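Long-range contacts in regulatory Subunit of Protein Kinase A (cAMP-dependent) from Euglena gracilis (Euglena gracilis, PDB 6RSX), which binds cyclic AMP in two cyclic nucleotide-binding domains and, as in regulatory subunits of this family, probably controls the kinase activity of a catalytic subunit: residues I71-D76 with A125-A130; Y82-G87 with V134-L139; T88-I93 with P101-T106; A117-T122 with Q151-R156. All coordinates share one frame; numbering follows the deposited sequence.

Contact 1: I71-D76 with A125-A130. With CMP (adenosine-3',5'-cyclic-monophosphate), chain B.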
# COMPACT_ATOMS: atom_id res chain seq x y z
N ILE A 71 -6.61 13.63 17.53
CA ILE A 71 -6.77 14.37 16.29
C ILE A 71 -8.18 14.22 15.77
O ILE A 71 -8.76 15.17 15.19
CB ILE A 71 -5.71 13.87 15.29
CG1 ILE A 71 -4.33 14.28 15.82
CG2 ILE A 71 -5.96 14.49 13.93
CD1 ILE A 71 -3.29 13.23 15.63
N MET A 72 -8.76 13.04 15.95
CA MET A 72 -10.16 12.77 15.63
C MET A 72 -10.64 11.66 16.54
O MET A 72 -9.86 10.83 17.03
CB MET A 72 -10.36 12.38 14.18
CG MET A 72 -9.58 11.06 13.76
SD MET A 72 -9.89 10.66 12.01
CE MET A 72 -9.12 12.05 11.22
N LYS A 73 -11.95 11.65 16.79
CA LYS A 73 -12.56 10.59 17.58
C LYS A 73 -13.48 9.76 16.70
O LYS A 73 -14.17 10.29 15.83
CB LYS A 73 -13.33 11.15 18.77
CG LYS A 73 -12.48 12.02 19.63
CD LYS A 73 -12.54 11.58 21.07
CE LYS A 73 -12.17 10.10 21.24
NZ LYS A 73 -12.36 9.70 22.67
N GLN A 74 -13.49 8.47 16.98
CA GLN A 74 -14.41 7.56 16.31
C GLN A 74 -15.82 8.14 16.41
O GLN A 74 -16.17 8.74 17.42
CB GLN A 74 -14.35 6.19 16.95
CG GLN A 74 -15.06 5.13 16.14
CD GLN A 74 -14.84 3.75 16.74
OE1 GLN A 74 -13.94 3.59 17.54
NE2 GLN A 74 -15.70 2.77 16.40
N TYR A 75 -16.59 7.92 15.36
CA TYR A 75 -17.96 8.47 15.20
C TYR A 75 -18.06 9.97 14.92
O TYR A 75 -19.18 10.45 14.63
CB TYR A 75 -18.82 8.13 16.44
CG TYR A 75 -18.73 6.71 16.90
CD1 TYR A 75 -19.20 5.63 16.11
CD2 TYR A 75 -18.19 6.42 18.15
CE1 TYR A 75 -19.08 4.30 16.57
CE2 TYR A 75 -18.09 5.11 18.60
CZ TYR A 75 -18.56 4.07 17.82
OH TYR A 75 -18.43 2.79 18.32
N ASP A 76 -16.97 10.75 14.98
CA ASP A 76 -17.06 12.17 14.57
C ASP A 76 -17.52 12.32 13.11
O ASP A 76 -17.27 11.46 12.25
CB ASP A 76 -15.70 12.87 14.65
CG ASP A 76 -15.23 13.22 16.07
OD1 ASP A 76 -16.05 13.14 17.02
OD2 ASP A 76 -14.00 13.60 16.19
N ALA A 125 -14.31 5.95 11.54
CA ALA A 125 -14.27 4.54 11.95
C ALA A 125 -13.30 4.24 13.11
O ALA A 125 -13.30 3.13 13.64
CB ALA A 125 -13.90 3.66 10.73
N ALA A 126 -12.47 5.20 13.50
CA ALA A 126 -11.48 4.99 14.54
C ALA A 126 -11.18 6.33 15.15
O ALA A 126 -11.33 7.38 14.51
CB ALA A 126 -10.22 4.35 13.93
N SER A 127 -10.70 6.30 16.40
CA SER A 127 -10.04 7.45 16.97
C SER A 127 -8.55 7.42 16.59
O SER A 127 -7.95 6.34 16.45
CB SER A 127 -10.17 7.43 18.49
OG SER A 127 -11.56 7.49 18.91
N VAL A 128 -7.95 8.59 16.48
CA VAL A 128 -6.51 8.69 16.19
C VAL A 128 -5.89 9.59 17.25
O VAL A 128 -6.23 10.79 17.32
CB VAL A 128 -6.24 9.24 14.79
CG1 VAL A 128 -4.72 9.24 14.48
CG2 VAL A 128 -7.00 8.43 13.75
N GLN A 129 -5.01 9.03 18.08
CA GLN A 129 -4.47 9.75 19.23
C GLN A 129 -2.98 9.97 19.07
O GLN A 129 -2.24 9.03 18.78
CB GLN A 129 -4.74 8.95 20.51
CG GLN A 129 -4.23 9.66 21.74
CD GLN A 129 -4.66 8.95 23.02
OE1 GLN A 129 -4.84 7.75 23.04
NE2 GLN A 129 -4.86 9.72 24.10
N ALA A 130 -2.52 11.21 19.28
CA ALA A 130 -1.09 11.47 19.23
C ALA A 130 -0.41 10.72 20.36
O ALA A 130 -0.84 10.80 21.52
CB ALA A 130 -0.81 12.96 19.34
P CMP B . -11.92 7.63 8.87
O1P CMP B . -12.33 8.92 8.09
O2P CMP B . -12.87 6.57 9.23
O5' CMP B . -11.33 8.08 10.30
C5' CMP B . -10.50 7.21 11.06
C4' CMP B . -9.41 6.73 10.13
O4' CMP B . -8.53 5.76 10.70
C3' CMP B . -9.94 6.02 8.91
O3' CMP B . -10.62 6.90 8.05
C2' CMP B . -8.67 5.39 8.33
O2' CMP B . -8.00 6.35 7.53
C1' CMP B . -7.84 5.12 9.62
N9 CMP B . -7.70 3.71 9.97
C8 CMP B . -6.51 3.10 10.29
N7 CMP B . -6.76 1.84 10.60
C5 CMP B . -8.08 1.66 10.44
C6 CMP B . -8.80 0.51 10.61
N6 CMP B . -8.41 -0.82 11.01
N1 CMP B . -10.10 0.48 10.39
C2 CMP B . -10.71 1.65 10.02
N3 CMP B . -10.00 2.81 9.82
C4 CMP B . -8.67 2.80 10.06
O HOH W 1 -12.37 5.04 19.48
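Strand 127-130 runs antiparallel to the end of strand 70-72, and two backbone hydrogen bonds fix the register at the antiparallel hydrogen-bonded pair Met72-Val128. Ile71 N donates a hydrogen bond to Val128 O at 2.9 Å, nearly along the C=O axis, while Val128 N reaches Met72 O at 3.0 Å with a straight N-H...O angle of 167°. Beyond this pair the chain folds into a type II turn from Lys73 to Asp76, closed by Asp76 N on Lys73 O; Asp76 OD2 also accepts from Lys73 N. Ser127 supplies the next bond across: its hydroxyl, anti to its own carbonyl carbon, takes Gln74 N at 2.9 Å and 176°, a side chain standing in for a backbone acceptor.

The Met72 side chain can be followed outward. From CB, CG takes the crowded position between backbone N and carbonyl carbon (chi1 60°) and packs alongside Val128, 3.7 Å from Val128 CG2. The extended second torsion carries SD on to the nucleotide, 3.4 Å from CMP O5', and the bend at chi3 turns CE against the Tyr82 ring. Gln74 extends from CB to CD along the Ala125-Ala126 backbone; its OE1 accepts from Gln94 N, and a water lies between OE1 and Ser127 OG.

Ala125 N donates to CMP O2P at 2.8 Å, so the loop entering the strand grips the phosphate directly. Gly114 and Glu115 add further bonds to the nucleotide. With Arg124 and Ala117 N, which bonds O1P, Ala125 belongs to the phosphate-binding cassette characteristic of the cyclic nucleotide-binding beta-roll.

Contact 2: Y82-G87 with V134-L139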
# COMPACT_ATOMS: atom_id res chain seq x y z
N TYR A 82 -5.51 13.52 6.58
CA TYR A 82 -4.24 13.88 7.20
C TYR A 82 -3.10 13.00 6.71
O TYR A 82 -3.30 11.80 6.45
CB TYR A 82 -4.30 13.75 8.75
CG TYR A 82 -5.32 14.68 9.39
CD1 TYR A 82 -4.97 15.98 9.72
CD2 TYR A 82 -6.60 14.22 9.74
CE1 TYR A 82 -5.87 16.85 10.34
CE2 TYR A 82 -7.52 15.07 10.35
CZ TYR A 82 -7.14 16.38 10.66
OH TYR A 82 -8.01 17.23 11.29
N VAL A 83 -1.91 13.59 6.62
CA VAL A 83 -0.66 12.82 6.51
C VAL A 83 0.26 13.22 7.65
O VAL A 83 0.47 14.40 7.92
CB VAL A 83 0.05 13.04 5.14
CG1 VAL A 83 1.30 12.11 4.99
CG2 VAL A 83 -0.91 12.81 3.97
N ILE A 84 0.89 12.23 8.31
CA ILE A 84 1.78 12.53 9.41
C ILE A 84 3.11 13.05 8.87
O ILE A 84 3.73 12.41 8.00
CB ILE A 84 2.01 11.27 10.27
CG1 ILE A 84 0.68 10.83 10.93
CG2 ILE A 84 3.06 11.60 11.33
CD1 ILE A 84 0.79 9.50 11.76
N GLU A 85 3.58 14.17 9.41
CA GLU A 85 4.92 14.67 9.12
C GLU A 85 5.90 14.22 10.20
O GLU A 85 6.97 13.68 9.88
CB GLU A 85 4.90 16.20 9.03
CG GLU A 85 6.29 16.76 8.64
CD GLU A 85 6.21 18.29 8.44
OE1 GLU A 85 5.56 18.97 9.27
OE2 GLU A 85 6.71 18.77 7.40
N SER A 86 5.54 14.38 11.48
CA SER A 86 6.38 13.99 12.63
C SER A 86 5.53 13.31 13.68
O SER A 86 4.34 13.64 13.84
CB SER A 86 6.99 15.20 13.35
OG SER A 86 7.44 16.19 12.48
N GLY A 87 6.15 12.40 14.44
CA GLY A 87 5.48 11.79 15.56
C GLY A 87 4.79 10.51 15.16
O GLY A 87 4.79 10.10 14.01
N VAL A 134 2.87 15.62 17.61
CA VAL A 134 2.72 15.23 16.21
C VAL A 134 2.60 16.49 15.35
O VAL A 134 1.99 17.50 15.75
CB VAL A 134 1.50 14.29 16.03
CG1 VAL A 134 1.11 14.18 14.56
CG2 VAL A 134 1.73 12.89 16.64
N ARG A 135 3.20 16.43 14.17
CA ARG A 135 3.00 17.42 13.13
C ARG A 135 2.32 16.73 11.95
O ARG A 135 2.70 15.63 11.57
CB ARG A 135 4.32 18.04 12.65
CG ARG A 135 5.04 18.96 13.63
CD ARG A 135 6.21 19.77 12.96
NE ARG A 135 7.18 18.94 12.22
CZ ARG A 135 8.08 19.44 11.38
NH1 ARG A 135 8.15 20.76 11.18
NH2 ARG A 135 8.91 18.62 10.74
N LEU A 136 1.29 17.40 11.37
CA LEU A 136 0.53 16.79 10.29
C LEU A 136 0.40 17.79 9.15
O LEU A 136 0.44 19.01 9.38
CB LEU A 136 -0.92 16.44 10.73
CG LEU A 136 -1.15 15.69 12.05
CD1 LEU A 136 -2.54 15.88 12.63
CD2 LEU A 136 -0.98 14.24 11.76
N TRP A 137 0.21 17.29 7.93
CA TRP A 137 -0.30 18.09 6.81
C TRP A 137 -1.72 17.62 6.51
O TRP A 137 -2.00 16.43 6.52
CB TRP A 137 0.61 17.92 5.59
CG TRP A 137 1.89 18.71 5.71
CD1 TRP A 137 3.17 18.23 6.03
CD2 TRP A 137 2.03 20.10 5.50
NE1 TRP A 137 4.07 19.28 6.04
CE2 TRP A 137 3.40 20.43 5.70
CE3 TRP A 137 1.14 21.10 5.13
CZ2 TRP A 137 3.87 21.73 5.56
CZ3 TRP A 137 1.61 22.39 5.00
CH2 TRP A 137 2.95 22.71 5.21
N ALA A 138 -2.64 18.55 6.23
CA ALA A 138 -4.04 18.19 6.12
C ALA A 138 -4.63 18.77 4.84
O ALA A 138 -4.22 19.83 4.39
CB ALA A 138 -4.85 18.72 7.30
N LEU A 139 -5.56 18.01 4.25
CA LEU A 139 -6.43 18.49 3.17
C LEU A 139 -7.85 18.58 3.70
O LEU A 139 -8.34 17.66 4.37
CB LEU A 139 -6.45 17.54 1.97
CG LEU A 139 -5.23 17.44 1.05
CD1 LEU A 139 -5.46 16.31 0.07
CD2 LEU A 139 -5.14 18.77 0.33
O HOH W 2 10.07 15.81 11.48
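A classic beta bulge interrupts the antiparallel pairing of strands 80-84 and 134-140 in the beta-roll of the cyclic nucleotide-binding domain. The regular part is set by Val83 and Trp137, a hydrogen-bonded pair: Val83 N to Trp137 O is 2.8 Å, and the reciprocal bond runs from Trp137 N to Val83 O. The register then slips by one residue, and Glu85 N and Ser86 N both donate to Arg135 O, at 2.8 Å and 3.1 Å. Both donors sit above that carbonyl plane. Gly87 follows with a positive phi of 93°, where a CB would clash with Val134 CG2.

On the face of Tyr82, Ile84 and Leu136 the packing is apolar: Leu136 CD1 meets Tyr82 CD1 at 3.8 Å and its CD2 meets Ile84 CG1. Tyr82 CD1 also touches Ala138 CB.

Charged groups meet on the face of Val83, Ser86, Arg135 and Trp137, which Glu85 of the bulge also reaches. Glu85, its CG anti to the backbone N and its chain extended, lays its carboxylate over the Arg135 guanidinium, the planes 18° apart; the Glu85 OE1 to Arg135 NE salt bridge therefore rests on charge alone. Glu85 OE2 accepts from Trp137 NE1 at 3.0 Å and forms a salt bridge with Arg34 NE of helix 29-39. An alanine here would remove the indole's acceptor and the charge facing Arg34 and Arg135, and would probably leave these close guanidinium groups less balanced and the indole less firmly oriented. In the guanidinium plane, Arg135 NE donates to Ser86 OG at 2.8 Å and 169°.

Contact 3: T88-I93 with P101-T106. With CMP (adenosine-3',5'-cyclic-monophosphate), chain B.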
# COMPACT_ATOMS: atom_id res chain seq x y z
N THR A 88 4.18 9.86 16.14
CA THR A 88 3.40 8.66 15.87
C THR A 88 2.00 8.84 16.49
O THR A 88 1.81 9.61 17.43
CB THR A 88 4.03 7.40 16.41
OG1 THR A 88 4.07 7.45 17.85
CG2 THR A 88 5.49 7.23 15.77
N CYS A 89 1.05 8.08 15.96
CA CYS A 89 -0.35 8.13 16.38
C CYS A 89 -0.86 6.71 16.59
O CYS A 89 -0.48 5.80 15.85
CB CYS A 89 -1.28 8.82 15.32
SG CYS A 89 -0.98 10.58 15.11
N ASN A 90 -1.73 6.53 17.58
CA ASN A 90 -2.39 5.24 17.78
C ASN A 90 -3.76 5.27 17.12
O ASN A 90 -4.52 6.23 17.30
CB ASN A 90 -2.55 4.92 19.26
CG ASN A 90 -1.20 4.46 19.89
OD1 ASN A 90 -0.28 4.10 19.17
ND2 ASN A 90 -1.09 4.51 21.20
N ILE A 91 -4.08 4.19 16.42
CA ILE A 91 -5.41 3.94 15.87
C ILE A 91 -6.16 3.11 16.91
O ILE A 91 -5.72 2.00 17.26
CB ILE A 91 -5.34 3.19 14.54
CG1 ILE A 91 -4.47 3.93 13.53
CG2 ILE A 91 -6.76 2.91 14.01
CD1 ILE A 91 -4.88 5.42 13.26
N LEU A 92 -7.26 3.66 17.42
CA LEU A 92 -8.06 3.02 18.46
C LEU A 92 -9.48 2.82 17.95
O LEU A 92 -10.07 3.74 17.37
CB LEU A 92 -8.10 3.89 19.73
CG LEU A 92 -6.71 4.25 20.28
CD1 LEU A 92 -6.71 5.55 21.00
CD2 LEU A 92 -6.35 3.14 21.22
N ILE A 93 -10.04 1.63 18.15
CA ILE A 93 -11.39 1.35 17.66
C ILE A 93 -12.23 0.74 18.77
O ILE A 93 -11.85 -0.27 19.37
CB ILE A 93 -11.38 0.45 16.42
CG1 ILE A 93 -10.56 1.12 15.30
CG2 ILE A 93 -12.85 0.13 15.96
CD1 ILE A 93 -10.36 0.21 14.04
N PRO A 101 -12.08 1.90 23.80
CA PRO A 101 -11.34 1.71 22.55
C PRO A 101 -10.27 0.66 22.73
O PRO A 101 -9.72 0.50 23.82
CB PRO A 101 -10.73 3.09 22.28
CG PRO A 101 -11.61 4.07 23.11
CD PRO A 101 -11.90 3.26 24.35
N VAL A 102 -10.03 -0.09 21.67
CA VAL A 102 -8.96 -1.09 21.58
C VAL A 102 -7.88 -0.58 20.64
O VAL A 102 -8.17 -0.14 19.52
CB VAL A 102 -9.50 -2.43 21.06
CG1 VAL A 102 -8.36 -3.46 20.94
CG2 VAL A 102 -10.62 -2.95 21.97
N HIS A 103 -6.62 -0.69 21.09
CA HIS A 103 -5.51 -0.39 20.21
C HIS A 103 -5.51 -1.33 19.01
O HIS A 103 -5.57 -2.57 19.15
CB HIS A 103 -4.18 -0.51 20.95
CG HIS A 103 -2.99 -0.25 20.08
ND1 HIS A 103 -2.30 -1.26 19.45
CD2 HIS A 103 -2.41 0.91 19.69
CE1 HIS A 103 -1.33 -0.73 18.72
NE2 HIS A 103 -1.38 0.58 18.85
N LYS A 104 -5.39 -0.75 17.84
CA LYS A 104 -5.34 -1.53 16.61
C LYS A 104 -3.98 -1.46 15.92
O LYS A 104 -3.46 -2.50 15.48
CB LYS A 104 -6.42 -1.08 15.62
CG LYS A 104 -7.87 -1.39 16.06
CD LYS A 104 -8.11 -2.88 16.18
CE LYS A 104 -9.42 -3.22 16.89
NZ LYS A 104 -9.69 -4.70 16.78
N SER A 105 -3.37 -0.28 15.83
CA SER A 105 -2.07 -0.13 15.18
C SER A 105 -1.50 1.22 15.56
O SER A 105 -2.20 2.09 16.10
CB SER A 105 -2.18 -0.26 13.65
OG SER A 105 -2.87 0.83 13.07
N THR A 106 -0.22 1.39 15.26
CA THR A 106 0.47 2.66 15.44
C THR A 106 0.99 3.08 14.08
O THR A 106 1.54 2.25 13.35
CB THR A 106 1.62 2.52 16.45
OG1 THR A 106 1.09 1.99 17.67
CG2 THR A 106 2.33 3.84 16.70
P CMP B . -11.92 7.63 8.87
O1P CMP B . -12.33 8.92 8.09
O2P CMP B . -12.87 6.57 9.23
O5' CMP B . -11.33 8.08 10.30
C5' CMP B . -10.50 7.21 11.06
C4' CMP B . -9.41 6.73 10.13
O4' CMP B . -8.53 5.76 10.70
C3' CMP B . -9.94 6.02 8.91
O3' CMP B . -10.62 6.90 8.05
C2' CMP B . -8.67 5.39 8.33
O2' CMP B . -8.00 6.35 7.53
C1' CMP B . -7.84 5.12 9.62
N9 CMP B . -7.70 3.71 9.97
C8 CMP B . -6.51 3.10 10.29
N7 CMP B . -6.76 1.84 10.60
C5 CMP B . -8.08 1.66 10.44
C6 CMP B . -8.80 0.51 10.61
N6 CMP B . -8.41 -0.82 11.01
N1 CMP B . -10.10 0.48 10.39
C2 CMP B . -10.71 1.65 10.02
N3 CMP B . -10.00 2.81 9.82
C4 CMP B . -8.67 2.80 10.06
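Two isoleucines of strand 89-93 reach the adenine: Ile91 CG2 lies 3.6 Å from CMP N7, and Ile93 CD1 stands 3.7 Å from CMP N1. Both have CG1 anti to the carbonyl carbon, but they part at the second torsion. In Ile93 it is extended (174°), which sends CD1 out to the base; in Ile91 it is bent, and the CG2 branch is the one nearest the purine.

Beside them in the sheet runs strand 102-107. Lys104 crosses Ile93 at about a right angle, its CG 3.6 Å from Ile93 CD1, so the aliphatic part of the lysine backs the terminal methyl. Ser105 OG lies against Ile91 CG1 at 3.5 Å.

The two strands form an antiparallel beta hairpin with a classic bulge, in which Lys104 and Ser105 both face Ile91. Ile91 N donates to Ser105 O and Lys104 N to Ile91 O, each 2.8 Å long and nearly along the C=O axis. After this slip, reciprocal bonds between Ile93 and Val102 resume the pairing.

On the face of Asn90, His103 and Thr106 two consecutive hydrogen bonds tie the side chains together. Thr106 OG1 donates to Asn90 OD1 at 2.9 Å, and His103 NE2, with that hydroxyl in its ring plane, donates to Thr106 OG1. The amide and imidazole planes stand 83° apart. Further along this face, Leu92 CB packs on Pro101 CB at 3.7 Å.

Contact 4: A117-T122 with Q151-R156. With CMP (adenosine-3',5'-cyclic-monophosphate), chain B.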
# COMPACT_ATOMS: atom_id res chain seq x y z
N ALA A 117 -14.26 8.70 5.98
CA ALA A 117 -15.41 9.61 6.20
C ALA A 117 -15.61 10.55 5.02
O ALA A 117 -16.75 10.90 4.65
CB ALA A 117 -15.18 10.43 7.49
N LEU A 118 -14.51 11.01 4.42
CA LEU A 118 -14.60 11.92 3.29
C LEU A 118 -15.04 11.20 2.01
O LEU A 118 -15.70 11.81 1.17
CB LEU A 118 -13.28 12.66 3.06
CG LEU A 118 -12.60 13.38 4.26
CD1 LEU A 118 -11.51 14.44 3.92
CD2 LEU A 118 -13.49 13.84 5.34
N MET A 119 -14.71 9.92 1.88
CA MET A 119 -15.12 9.19 0.68
C MET A 119 -16.57 8.73 0.78
O MET A 119 -17.36 9.00 -0.13
CB MET A 119 -14.21 7.97 0.46
CG MET A 119 -12.79 8.35 0.22
SD MET A 119 -11.68 6.95 0.44
CE MET A 119 -12.28 5.76 -0.76
N TYR A 120 -16.93 8.05 1.86
CA TYR A 120 -18.18 7.33 1.96
C TYR A 120 -19.24 8.07 2.76
O TYR A 120 -20.34 7.55 2.91
CB TYR A 120 -17.94 5.96 2.57
CG TYR A 120 -16.93 5.14 1.78
CD1 TYR A 120 -17.28 4.58 0.57
CD2 TYR A 120 -15.62 4.98 2.23
CE1 TYR A 120 -16.36 3.84 -0.18
CE2 TYR A 120 -14.68 4.24 1.48
CZ TYR A 120 -15.07 3.68 0.28
OH TYR A 120 -14.19 2.96 -0.47
N GLY A 121 -18.93 9.24 3.30
CA GLY A 121 -19.89 9.95 4.12
C GLY A 121 -20.25 9.30 5.44
O GLY A 121 -21.27 9.67 6.05
N THR A 122 -19.44 8.37 5.93
CA THR A 122 -19.63 7.65 7.17
C THR A 122 -19.00 8.42 8.33
O THR A 122 -18.08 9.22 8.12
CB THR A 122 -18.98 6.26 7.09
OG1 THR A 122 -17.64 6.40 6.59
CG2 THR A 122 -19.77 5.32 6.17
N GLN A 151 -10.78 8.43 -7.83
CA GLN A 151 -9.89 7.33 -8.19
C GLN A 151 -9.58 6.44 -6.99
O GLN A 151 -9.33 5.25 -7.17
CB GLN A 151 -8.61 7.86 -8.84
CG GLN A 151 -7.57 8.42 -7.94
CD GLN A 151 -7.72 9.92 -7.71
OE1 GLN A 151 -8.80 10.49 -7.87
NE2 GLN A 151 -6.62 10.56 -7.32
N THR A 152 -9.62 6.98 -5.76
CA THR A 152 -9.37 6.11 -4.61
C THR A 152 -10.52 5.13 -4.41
O THR A 152 -10.29 3.93 -4.19
CB THR A 152 -9.13 6.93 -3.33
OG1 THR A 152 -8.07 7.85 -3.56
CG2 THR A 152 -8.76 6.01 -2.13
N MET A 153 -11.76 5.64 -4.48
CA MET A 153 -12.93 4.77 -4.33
C MET A 153 -12.96 3.71 -5.43
O MET A 153 -13.21 2.53 -5.16
CB MET A 153 -14.21 5.61 -4.35
CG MET A 153 -15.37 4.84 -3.79
SD MET A 153 -16.84 5.89 -3.89
CE MET A 153 -16.15 7.35 -3.16
N ARG A 154 -12.68 4.11 -6.67
CA ARG A 154 -12.74 3.16 -7.78
C ARG A 154 -11.74 2.02 -7.60
O ARG A 154 -12.08 0.84 -7.77
CB ARG A 154 -12.48 3.89 -9.10
CG ARG A 154 -12.40 2.94 -10.28
CD ARG A 154 -12.57 3.68 -11.58
NE ARG A 154 -11.53 4.68 -11.77
CZ ARG A 154 -11.77 5.98 -11.87
NH1 ARG A 154 -13.02 6.43 -11.82
NH2 ARG A 154 -10.76 6.83 -12.04
N LYS A 155 -10.49 2.36 -7.28
CA LYS A 155 -9.44 1.34 -7.15
C LYS A 155 -9.79 0.34 -6.05
O LYS A 155 -9.61 -0.88 -6.21
CB LYS A 155 -8.11 2.04 -6.86
CG LYS A 155 -6.89 1.10 -6.71
CD LYS A 155 -6.09 1.04 -7.97
CE LYS A 155 -4.89 0.07 -7.81
NZ LYS A 155 -3.74 0.67 -7.04
N ARG A 156 -10.32 0.83 -4.92
CA ARG A 156 -10.64 -0.09 -3.84
C ARG A 156 -11.78 -1.01 -4.25
O ARG A 156 -11.75 -2.22 -3.96
CB ARG A 156 -10.97 0.68 -2.57
CG ARG A 156 -9.73 1.35 -1.95
CD ARG A 156 -10.09 2.27 -0.77
NE ARG A 156 -8.87 2.79 -0.16
CZ ARG A 156 -8.81 3.35 1.05
NH1 ARG A 156 -9.92 3.47 1.78
NH2 ARG A 156 -7.64 3.79 1.52
P CMP B . -11.92 7.63 8.87
O1P CMP B . -12.33 8.92 8.09
O2P CMP B . -12.87 6.57 9.23
O5' CMP B . -11.33 8.08 10.30
C5' CMP B . -10.50 7.21 11.06
C4' CMP B . -9.41 6.73 10.13
O4' CMP B . -8.53 5.76 10.70
C3' CMP B . -9.94 6.02 8.91
O3' CMP B . -10.62 6.90 8.05
C2' CMP B . -8.67 5.39 8.33
O2' CMP B . -8.00 6.35 7.53
C1' CMP B . -7.84 5.12 9.62
N9 CMP B . -7.70 3.71 9.97
C8 CMP B . -6.51 3.10 10.29
N7 CMP B . -6.76 1.84 10.60
C5 CMP B . -8.08 1.66 10.44
C6 CMP B . -8.80 0.51 10.61
N6 CMP B . -8.41 -0.82 11.01
N1 CMP B . -10.10 0.48 10.39
C2 CMP B . -10.71 1.65 10.02
N3 CMP B . -10.00 2.81 9.82
C4 CMP B . -8.67 2.80 10.06
O HOH W 3 -14.78 1.84 -2.91
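One face of the Tyr120 ring carries Met119 CB, offset toward the rim, and a water lies at the ring edge in its plane; Met153 CG approaches obliquely, 3.9 Å from Tyr120 CE1. This is helix-to-helix packing between the end of helix 115-120, the short helix of the phosphate-binding cassette, and helix 149-165. Met153 SD lies 5.2 Å from the Tyr120 ring centroid and 50° off its normal, an oblique Met-aromatic contact.

No direct hydrogen bond joins the two segments, but the water links Tyr120 OH to Met153 O. Met119, bent at chi3, brings CE to Thr152 CG2 at 3.8 Å and close to Arg156 CD. Met153 starts with CG anti to the backbone N, and its bend at chi3 turns CE back to Met119 O at 3.7 Å. An alanine here would remove CG, SD and CE, leaving CB and the backbone against Met119 CE, and would probably hold the Tyr120 ring less firmly. The extended Arg156 carries its guanidinium past Met119 to salt bridges with Asp182 and Glu115. At the start of segment 117-122, Ala117 N donates to CMP O1P at 2.9 Å.

In the fold
Contacts 1, 2 and 3 lie within the first cyclic nucleotide-binding domain. Contacts 1 and 3, centres about 9 Å apart, share one sheet, ordered 70-72, 127-130, 89-93, 102-107; contact 2 joins the inner strands of the other. The two sheets meet where Ile71 and Met72 pack on Tyr82. Along the chain contacts 1 and 2 alternate their segments, and the hairpin of contact 3 falls between the segments of each. Contact 4, about 18 to 21 Å from the others between centres, pairs helix 115-120 with helix 149-165. Contacts 1, 3 and 4 touch the same nucleotide: base at contact 3, phosphate and sugar at contact 1, phosphate at contact 4, so it joins that sheet to helix 115-120.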